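Local coordinates for protein gamma-glutamyltranspeptidase (Streptomyces lincolnensis, PDB 6J3A) that probably cleaves or transfers gamma-glutamyl-type amide groups, as an LmbA-like gamma-glutamyltranspeptidase homologue of the Ntn-hydrolase clan, at residues Thr421-Val426 and Ala435-Gly440; Ser17-Ala22 and His48-His53; Leu30-Asn35 and Gly123-Ala128. One frame throughout, in Å; residues are numbered along the deposited sequence.

In the fold
Contacts 1 and 2 lie in the protein interior and touch each other, with Thr18 bonded to the backbone of His423 and Cys422 packed on Glu51. Contact 1 joins the two strands of a hairpin, so backbone bonds dominate, with one hydroxyl pair beyond the strand ends. Contact 2 sets the start of helix 20-31 against the end of helix 36-50, and side chains do the work: apolar packing, one buried carboxylate and a bridging water. Contact 3, partly exposed, takes up the far end of helix 20-31 and relies on charge, a lysine meeting a helix terminus. Only packing of Leu30 on Val426 links it to contact 1.

Contact 1: Thr421-Val426 and Ala435-Gly440; sequences TCHLDV and AATPSG
The antiparallel hairpin formed by strands 424-428 and 433-436, in the Ntn-type core of the protein, brings Thr421-Val426 alongside Ala435-Gly440. Leu424 and Ala436 form a hydrogen-bonded pair: Ala436 N gives to Leu424 O at 3.0 Å, and Leu424 N points back to Ala436 O, whose position is less certain. Past the regular strands the pairing continues with Cys422 N, which donates to Pro438 O at 2.8 Å in a nearly straight bond (163° at the hydrogen). Proline has no N-H to offer back, so Cys422 O instead faces the CA-H of Thr437, 3.5 Å from its CA.

Thr421 is the first residue modelled after the gap 384-420, a place consistent with that of the N-terminal nucleophile created by self-cleavage in this family. Its OG1 meets Ser439 OG at 2.7 Å, the two hydroxyls tip to tip. The serine oxygen reaches across because it stands anti to its backbone N (chi1 -176°), and Arg459 holds it as well. The other branch of Thr421, CG2, presses on Thr437 CG2 at 3.4 Å.

Asp425 and Ala435 form the neighbouring non-hydrogen-bonded pair, their side chains on one face of the sheet. On the opposite face, Ala436 has a small methyl that leaves room for Val61 and Ile63 of the adjoining strand, and Leu424 CD2 lies 3.8 Å from Ala436 CB.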
loop_
_atom_site.group_PDB
_atom_site.type_symbol
_atom_site.label_atom_id
_atom_site.label_comp_id
_atom_site.label_asym_id
_atom_site.label_seq_id
_atom_site.Cartn_x
_atom_site.Cartn_y
_atom_site.Cartn_z
ATOM N N THR A 421 -12.590 4.540 16.739
ATOM C CA THR A 421 -13.214 4.715 15.432
ATOM C C THR A 421 -12.365 4.139 14.276
ATOM O O THR A 421 -11.133 4.087 14.349
ATOM C CB THR A 421 -13.521 6.207 15.208
ATOM O OG1 THR A 421 -14.382 6.666 16.263
ATOM C CG2 THR A 421 -14.171 6.459 13.859
ATOM N N CYS A 422 -13.060 3.697 13.229
ATOM C CA CYS A 422 -12.464 3.332 11.937
ATOM C C CYS A 422 -12.941 4.264 10.822
ATOM O O CYS A 422 -13.845 5.081 11.016
ATOM C CB CYS A 422 -12.841 1.897 11.588
ATOM S SG CYS A 422 -12.416 0.731 12.898
ATOM N N HIS A 423 -12.327 4.136 9.650
ATOM C CA HIS A 423 -12.815 4.824 8.454
ATOM C C HIS A 423 -12.563 4.031 7.181
ATOM O O HIS A 423 -11.582 3.301 7.092
ATOM C CB HIS A 423 -12.185 6.204 8.313
ATOM C CG HIS A 423 -12.893 7.077 7.326
ATOM N ND1 HIS A 423 -12.526 7.165 6.000
ATOM C CD2 HIS A 423 -13.973 7.873 7.470
ATOM C CE1 HIS A 423 -13.347 7.992 5.380
ATOM N NE2 HIS A 423 -14.239 8.426 6.243
ATOM N N LEU A 424 -13.463 4.170 6.210
ATOM C CA LEU A 424 -13.200 3.686 4.864
ATOM C C LEU A 424 -13.826 4.608 3.808
ATOM O O LEU A 424 -14.880 5.209 4.050
ATOM C CB LEU A 424 -13.631 2.225 4.694
ATOM C CG LEU A 424 -15.078 1.876 4.369
ATOM C CD1 LEU A 424 -15.171 0.402 4.038
ATOM C CD2 LEU A 424 -15.979 2.204 5.541
ATOM N N ASP A 425 -13.133 4.739 2.673
ATOM C CA ASP A 425 -13.621 5.464 1.490
ATOM C C ASP A 425 -13.569 4.533 0.303
ATOM O O ASP A 425 -12.654 3.720 0.211
ATOM C CB ASP A 425 -12.713 6.635 1.128
ATOM C CG ASP A 425 -12.525 7.600 2.250
ATOM O OD1 ASP A 425 -13.502 8.324 2.543
ATOM O OD2 ASP A 425 -11.415 7.660 2.812
ATOM N N VAL A 426 -14.521 4.670 -0.616
ATOM C CA VAL A 426 -14.483 3.922 -1.879
ATOM C C VAL A 426 -14.897 4.815 -3.041
ATOM O O VAL A 426 -15.781 5.644 -2.904
ATOM C CB VAL A 426 -15.390 2.668 -1.872
ATOM C CG1 VAL A 426 -15.158 1.822 -3.126
ATOM C CG2 VAL A 426 -15.148 1.824 -0.630
ATOM N N ALA A 435 -17.999 7.716 1.800
ATOM C CA ALA A 435 -17.078 7.979 2.920
ATOM C C ALA A 435 -17.825 7.692 4.216
ATOM O O ALA A 435 -18.866 8.301 4.474
ATOM C CB ALA A 435 -16.584 9.418 2.902
ATOM N N ALA A 436 -17.307 6.765 5.019
ATOM C CA ALA A 436 -17.996 6.330 6.238
ATOM C C ALA A 436 -17.025 6.305 7.389
ATOM O O ALA A 436 -15.878 5.901 7.227
ATOM C CB ALA A 436 -18.604 4.951 6.046
ATOM N N THR A 437 -17.510 6.696 8.560
ATOM C CA THR A 437 -16.712 6.725 9.776
ATOM C C THR A 437 -17.391 5.826 10.802
ATOM O O THR A 437 -18.095 6.322 11.664
ATOM C CB THR A 437 -16.588 8.180 10.278
ATOM O OG1 THR A 437 -15.959 8.976 9.268
ATOM C CG2 THR A 437 -15.758 8.288 11.544
ATOM N N PRO A 438 -17.216 4.490 10.694
ATOM C CA PRO A 438 -17.846 3.609 11.675
ATOM C C PRO A 438 -17.069 3.503 12.982
ATOM O O PRO A 438 -15.842 3.537 12.986
ATOM C CB PRO A 438 -17.891 2.259 10.958
ATOM C CG PRO A 438 -16.711 2.295 10.073
ATOM C CD PRO A 438 -16.611 3.713 9.599
ATOM N N SER A 439 -17.803 3.349 14.077
ATOM C CA SER A 439 -17.229 3.406 15.409
ATOM C C SER A 439 -18.181 2.795 16.414
ATOM O O SER A 439 -19.297 2.414 16.071
ATOM C CB SER A 439 -16.964 4.864 15.780
ATOM O OG SER A 439 -16.324 4.980 17.038
ATOM N N GLY A 440 -17.717 2.704 17.657
ATOM C CA GLY A 440 -18.529 2.238 18.779
ATOM C C GLY A 440 -18.703 0.734 18.820
ATOM O O GLY A 440 -18.522 0.042 17.810
#

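Contact 2: Ser17-Ala22 and His48-His53; sequences STHWLA and HVVEPH
Val50 straddles His19 and Leu21 with its two methyl branches, where the first turn of helix 20-31 meets the last turn of helix 36-50. With chi1 at -53°, CG1 is anti to the carbonyl carbon and reaches Leu21 CD1 at 3.4 Å, while CG2 sits over the centre of the imidazole. This is a CH-pi contact: Val50 CG2 is 3.6 Å from the centroid of the His19 ring and 14° off its normal. A beta-branched residue suits the place because its fork serves two neighbours at once.

The histidine is held at its edge too. CG anti to the backbone N (chi1 -154°) carries the ring out toward Val50, and the turn about the next bond points ND1 back to Leu21 N, from which it accepts a weak capping bond at 3.4 Å. At the far side of the ring, a water lies 2.9 Å from His19 NE2 and donates to Val50 O, tying the ring to the end of the other helix.

Glu51, just past that helix, extends its chain toward Thr18, which it crosses at about a right angle. Thr18 OG1 donates to Glu51 OE2 at 2.7 Å on the syn side of the carboxylate, giving this buried group a hydrogen-bond donor.

Trp20 NE1 bonds to Gln9 O of the second subunit. Strand 13-17 leads into helix 20-31 through Thr18, whose backbone pairs with His423 just before strand 424-428, and Tyr137 of helix 127-140 packs on Leu21.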
loop_
_atom_site.group_PDB
_atom_site.type_symbol
_atom_site.label_atom_id
_atom_site.label_comp_id
_atom_site.label_asym_id
_atom_site.label_seq_id
_atom_site.Cartn_x
_atom_site.Cartn_y
_atom_site.Cartn_z
ATOM N N SER A 17 -8.790 2.574 3.722
ATOM C CA SER A 17 -9.232 2.252 5.079
ATOM C C SER A 17 -8.170 2.567 6.102
ATOM O O SER A 17 -7.034 2.926 5.775
ATOM C CB SER A 17 -9.546 0.758 5.218
ATOM O OG SER A 17 -10.785 0.453 4.641
ATOM N N THR A 18 -8.577 2.399 7.356
ATOM C CA THR A 18 -7.680 2.367 8.506
ATOM C C THR A 18 -7.110 0.968 8.775
ATOM O O THR A 18 -6.426 0.792 9.782
ATOM C CB THR A 18 -8.397 2.869 9.790
ATOM O OG1 THR A 18 -9.636 2.167 9.971
ATOM C CG2 THR A 18 -8.669 4.351 9.706
ATOM N N HIS A 19 -7.381 -0.000 7.886
ATOM C CA HIS A 19 -6.859 -1.370 7.973
ATOM C C HIS A 19 -6.827 -2.085 6.617
ATOM O O HIS A 19 -7.849 -2.194 5.928
ATOM C CB HIS A 19 -7.690 -2.199 8.935
ATOM C CG HIS A 19 -6.941 -3.335 9.556
ATOM N ND1 HIS A 19 -6.496 -4.421 8.836
ATOM C CD2 HIS A 19 -6.582 -3.562 10.841
ATOM C CE1 HIS A 19 -5.887 -5.265 9.647
ATOM N NE2 HIS A 19 -5.922 -4.766 10.869
ATOM N N TRP A 20 -5.655 -2.614 6.275
ATOM C CA TRP A 20 -5.383 -3.181 4.943
ATOM C C TRP A 20 -6.325 -4.339 4.569
ATOM O O TRP A 20 -6.722 -4.473 3.412
ATOM C CB TRP A 20 -3.903 -3.623 4.825
ATOM C CG TRP A 20 -3.554 -4.817 5.659
ATOM C CD1 TRP A 20 -3.690 -6.133 5.310
ATOM C CD2 TRP A 20 -3.023 -4.808 6.990
ATOM N NE1 TRP A 20 -3.289 -6.943 6.344
ATOM C CE2 TRP A 20 -2.879 -6.158 7.390
ATOM C CE3 TRP A 20 -2.673 -3.792 7.892
ATOM C CZ2 TRP A 20 -2.382 -6.518 8.653
ATOM C CZ3 TRP A 20 -2.181 -4.151 9.145
ATOM C CH2 TRP A 20 -2.039 -5.503 9.512
ATOM N N LEU A 21 -6.657 -5.164 5.558
ATOM C CA LEU A 21 -7.556 -6.295 5.377
ATOM C C LEU A 21 -8.929 -5.827 4.906
ATOM O O LEU A 21 -9.546 -6.450 4.035
ATOM C CB LEU A 21 -7.689 -7.088 6.686
ATOM C CG LEU A 21 -6.475 -7.873 7.218
ATOM C CD1 LEU A 21 -6.797 -8.453 8.584
ATOM C CD2 LEU A 21 -6.039 -8.997 6.297
ATOM N N ALA A 22 -9.387 -4.716 5.473
ATOM C CA ALA A 22 -10.679 -4.148 5.099
ATOM C C ALA A 22 -10.617 -3.487 3.723
ATOM O O ALA A 22 -11.568 -3.578 2.942
ATOM C CB ALA A 22 -11.140 -3.158 6.152
ATOM N N HIS A 48 -15.114 -4.524 11.769
ATOM C CA HIS A 48 -15.595 -5.020 13.071
ATOM C C HIS A 48 -14.605 -6.054 13.596
ATOM O O HIS A 48 -14.182 -6.009 14.755
ATOM C CB HIS A 48 -16.958 -5.709 12.964
ATOM C CG HIS A 48 -18.057 -4.821 12.491
ATOM N ND1 HIS A 48 -19.162 -5.304 11.820
ATOM C CD2 HIS A 48 -18.228 -3.482 12.591
ATOM C CE1 HIS A 48 -19.959 -4.296 11.515
ATOM N NE2 HIS A 48 -19.417 -3.180 11.973
ATOM N N VAL A 49 -14.237 -6.970 12.698
ATOM C CA VAL A 49 -13.404 -8.130 13.016
ATOM C C VAL A 49 -11.944 -7.765 13.257
ATOM O O VAL A 49 -11.317 -8.335 14.145
ATOM C CB VAL A 49 -13.496 -9.203 11.906
ATOM C CG1 VAL A 49 -12.649 -10.423 12.246
ATOM C CG2 VAL A 49 -14.939 -9.645 11.704
ATOM N N VAL A 50 -11.410 -6.829 12.472
ATOM C CA VAL A 50 -9.974 -6.506 12.520
ATOM C C VAL A 50 -9.610 -5.266 13.328
ATOM O O VAL A 50 -8.430 -5.038 13.577
ATOM C CB VAL A 50 -9.350 -6.425 11.112
ATOM C CG1 VAL A 50 -9.660 -7.706 10.338
ATOM C CG2 VAL A 50 -9.807 -5.182 10.347
ATOM N N GLU A 51 -10.612 -4.479 13.722
ATOM C CA GLU A 51 -10.429 -3.374 14.666
ATOM C C GLU A 51 -11.521 -3.373 15.754
ATOM O O GLU A 51 -12.193 -2.359 15.967
ATOM C CB GLU A 51 -10.421 -2.037 13.925
ATOM C CG GLU A 51 -9.381 -1.941 12.823
ATOM C CD GLU A 51 -9.100 -0.512 12.390
ATOM O OE1 GLU A 51 -8.706 0.308 13.247
ATOM O OE2 GLU A 51 -9.255 -0.205 11.191
ATOM N N PRO A 52 -11.683 -4.497 16.473
ATOM C CA PRO A 52 -12.726 -4.616 17.501
ATOM C C PRO A 52 -12.452 -3.806 18.773
ATOM O O PRO A 52 -13.347 -3.608 19.577
ATOM C CB PRO A 52 -12.711 -6.104 17.821
ATOM C CG PRO A 52 -11.284 -6.478 17.651
ATOM C CD PRO A 52 -10.837 -5.700 16.442
ATOM N N HIS A 53 -11.198 -3.431 18.969
ATOM C CA HIS A 53 -10.788 -2.369 19.900
ATOM C C HIS A 53 -11.180 -0.936 19.502
ATOM O O HIS A 53 -10.982 -0.009 20.296
ATOM C CB HIS A 53 -9.264 -2.415 20.083
ATOM C CG HIS A 53 -8.492 -2.161 18.824
ATOM N ND1 HIS A 53 -7.454 -1.259 18.757
ATOM C CD2 HIS A 53 -8.620 -2.676 17.577
ATOM C CE1 HIS A 53 -6.963 -1.250 17.531
ATOM N NE2 HIS A 53 -7.658 -2.097 16.795
HETATM O O HOH W 1 -5.974 -6.088 13.495
#

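Contact 3: Leu30-Asn35 and Gly123-Ala128; sequences LEDGGN and GTKPLA
Lys125 sends its ammonium group to a backbone carbonyl from above: NZ donates to Asp32 O at 2.9 Å, yet lies 52° out of the carbonyl plane. The same nitrogen forms a long salt bridge with Asp32 OD2, 3.6 Å away, so one residue offers it both a carbonyl and a carboxylate. Two bends in the lysine chain, at chi3 (102°) and chi4 (73°), swing NZ into this position. On the way its CD passes 4.2 Å from Gly34 CA, where the absence of a side chain leaves the lysine room.

The carbonyl belongs to the C-terminal end of helix 20-31, which closes in a Schellman motif. Gly33, at positive phi, is its C-prime residue, and Gly33 N bonds to Leu30 O at 2.9 Å. A positive amine probably also interacts favourably with the negative pole of the helix.

Asn35 then starts helix 36-50 as N-cap, its OD1 accepting from the backbone N of Tyr37 and Asp38. Its amide ND2 points the other way, bonding to His122 O and touching Thr124 CG2 at 3.5 Å. Asp38 receives both Thr124 OG1 and Lys125 N, one on each carboxylate oxygen.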
loop_
_atom_site.group_PDB
_atom_site.type_symbol
_atom_site.label_atom_id
_atom_site.label_comp_id
_atom_site.label_asym_id
_atom_site.label_seq_id
_atom_site.Cartn_x
_atom_site.Cartn_y
_atom_site.Cartn_z
ATOM N N LEU A 30 -15.199 -4.979 -5.549
ATOM C CA LEU A 30 -15.129 -4.263 -6.820
ATOM C C LEU A 30 -14.681 -5.192 -7.942
ATOM O O LEU A 30 -15.329 -5.247 -8.984
ATOM C CB LEU A 30 -14.214 -3.049 -6.723
ATOM C CG LEU A 30 -14.642 -1.956 -5.737
ATOM C CD1 LEU A 30 -13.680 -0.778 -5.814
ATOM C CD2 LEU A 30 -16.065 -1.478 -5.992
ATOM N N GLU A 31 -13.628 -5.966 -7.687
ATOM C CA GLU A 31 -13.117 -6.960 -8.641
ATOM C C GLU A 31 -14.157 -8.002 -9.074
ATOM O O GLU A 31 -14.100 -8.537 -10.180
ATOM C CB GLU A 31 -11.901 -7.688 -8.051
ATOM C CG GLU A 31 -10.665 -6.828 -7.802
ATOM C CD GLU A 31 -9.988 -6.349 -9.073
ATOM O OE1 GLU A 31 -8.987 -5.604 -8.948
ATOM O OE2 GLU A 31 -10.439 -6.702 -10.195
ATOM N N ASP A 32 -15.099 -8.272 -8.183
ATOM C CA ASP A 32 -16.177 -9.217 -8.402
ATOM C C ASP A 32 -17.437 -8.537 -9.005
ATOM O O ASP A 32 -18.520 -9.130 -9.042
ATOM C CB ASP A 32 -16.472 -9.890 -7.045
ATOM C CG ASP A 32 -17.014 -11.307 -7.174
ATOM O OD1 ASP A 32 -16.445 -12.115 -7.947
ATOM O OD2 ASP A 32 -17.997 -11.620 -6.461
ATOM N N GLY A 33 -17.288 -7.300 -9.483
ATOM C CA GLY A 33 -18.344 -6.598 -10.215
ATOM C C GLY A 33 -19.275 -5.768 -9.352
ATOM O O GLY A 33 -20.255 -5.230 -9.850
ATOM N N GLY A 34 -18.978 -5.648 -8.064
ATOM C CA GLY A 34 -19.805 -4.845 -7.169
ATOM C C GLY A 34 -19.462 -3.377 -7.300
ATOM O O GLY A 34 -18.521 -3.021 -8.007
ATOM N N ASN A 35 -20.228 -2.533 -6.608
ATOM C CA ASN A 35 -20.048 -1.079 -6.665
ATOM C C ASN A 35 -19.446 -0.566 -5.365
ATOM O O ASN A 35 -19.154 -1.360 -4.478
ATOM C CB ASN A 35 -21.366 -0.374 -7.054
ATOM C CG ASN A 35 -22.453 -0.486 -6.000
ATOM O OD1 ASN A 35 -22.190 -0.536 -4.803
ATOM N ND2 ASN A 35 -23.697 -0.498 -6.455
ATOM N N GLY A 123 -26.642 -0.726 -3.309
ATOM C CA GLY A 123 -25.820 -1.869 -3.659
ATOM C C GLY A 123 -26.473 -2.757 -4.703
ATOM O O GLY A 123 -27.641 -2.579 -5.055
ATOM N N THR A 124 -25.697 -3.734 -5.161
ATOM C CA THR A 124 -26.104 -4.722 -6.172
ATOM C C THR A 124 -25.919 -6.190 -5.761
ATOM O O THR A 124 -26.468 -7.086 -6.419
ATOM C CB THR A 124 -25.305 -4.508 -7.469
ATOM O OG1 THR A 124 -23.909 -4.742 -7.227
ATOM C CG2 THR A 124 -25.498 -3.090 -7.977
ATOM N N LYS A 125 -25.160 -6.431 -4.686
ATOM C CA LYS A 125 -24.819 -7.781 -4.237
ATOM C C LYS A 125 -25.672 -8.240 -3.048
ATOM O O LYS A 125 -26.163 -7.403 -2.281
ATOM C CB LYS A 125 -23.338 -7.851 -3.862
ATOM C CG LYS A 125 -22.417 -7.594 -5.043
ATOM C CD LYS A 125 -20.989 -8.076 -4.800
ATOM C CE LYS A 125 -20.714 -9.401 -5.496
ATOM N NZ LYS A 125 -20.583 -9.224 -6.974
ATOM N N PRO A 126 -25.856 -9.569 -2.892
ATOM C CA PRO A 126 -26.564 -10.063 -1.709
ATOM C C PRO A 126 -25.728 -9.969 -0.437
ATOM O O PRO A 126 -24.498 -9.884 -0.493
ATOM C CB PRO A 126 -26.865 -11.537 -2.044
ATOM C CG PRO A 126 -26.431 -11.747 -3.457
ATOM C CD PRO A 126 -25.428 -10.682 -3.759
ATOM N N LEU A 127 -26.422 -10.007 0.693
ATOM C CA LEU A 127 -25.809 -9.906 2.009
ATOM C C LEU A 127 -24.702 -10.927 2.172
ATOM O O LEU A 127 -23.618 -10.610 2.653
ATOM C CB LEU A 127 -26.862 -10.144 3.105
ATOM C CG LEU A 127 -26.895 -9.217 4.328
ATOM C CD1 LEU A 127 -27.387 -10.006 5.532
ATOM C CD2 LEU A 127 -25.567 -8.547 4.648
ATOM N N ALA A 128 -25.008 -12.154 1.760
ATOM C CA ALA A 128 -24.080 -13.282 1.829
ATOM C C ALA A 128 -22.727 -12.988 1.170
ATOM O O ALA A 128 -21.682 -13.149 1.803
ATOM C CB ALA A 128 -24.713 -14.522 1.210
#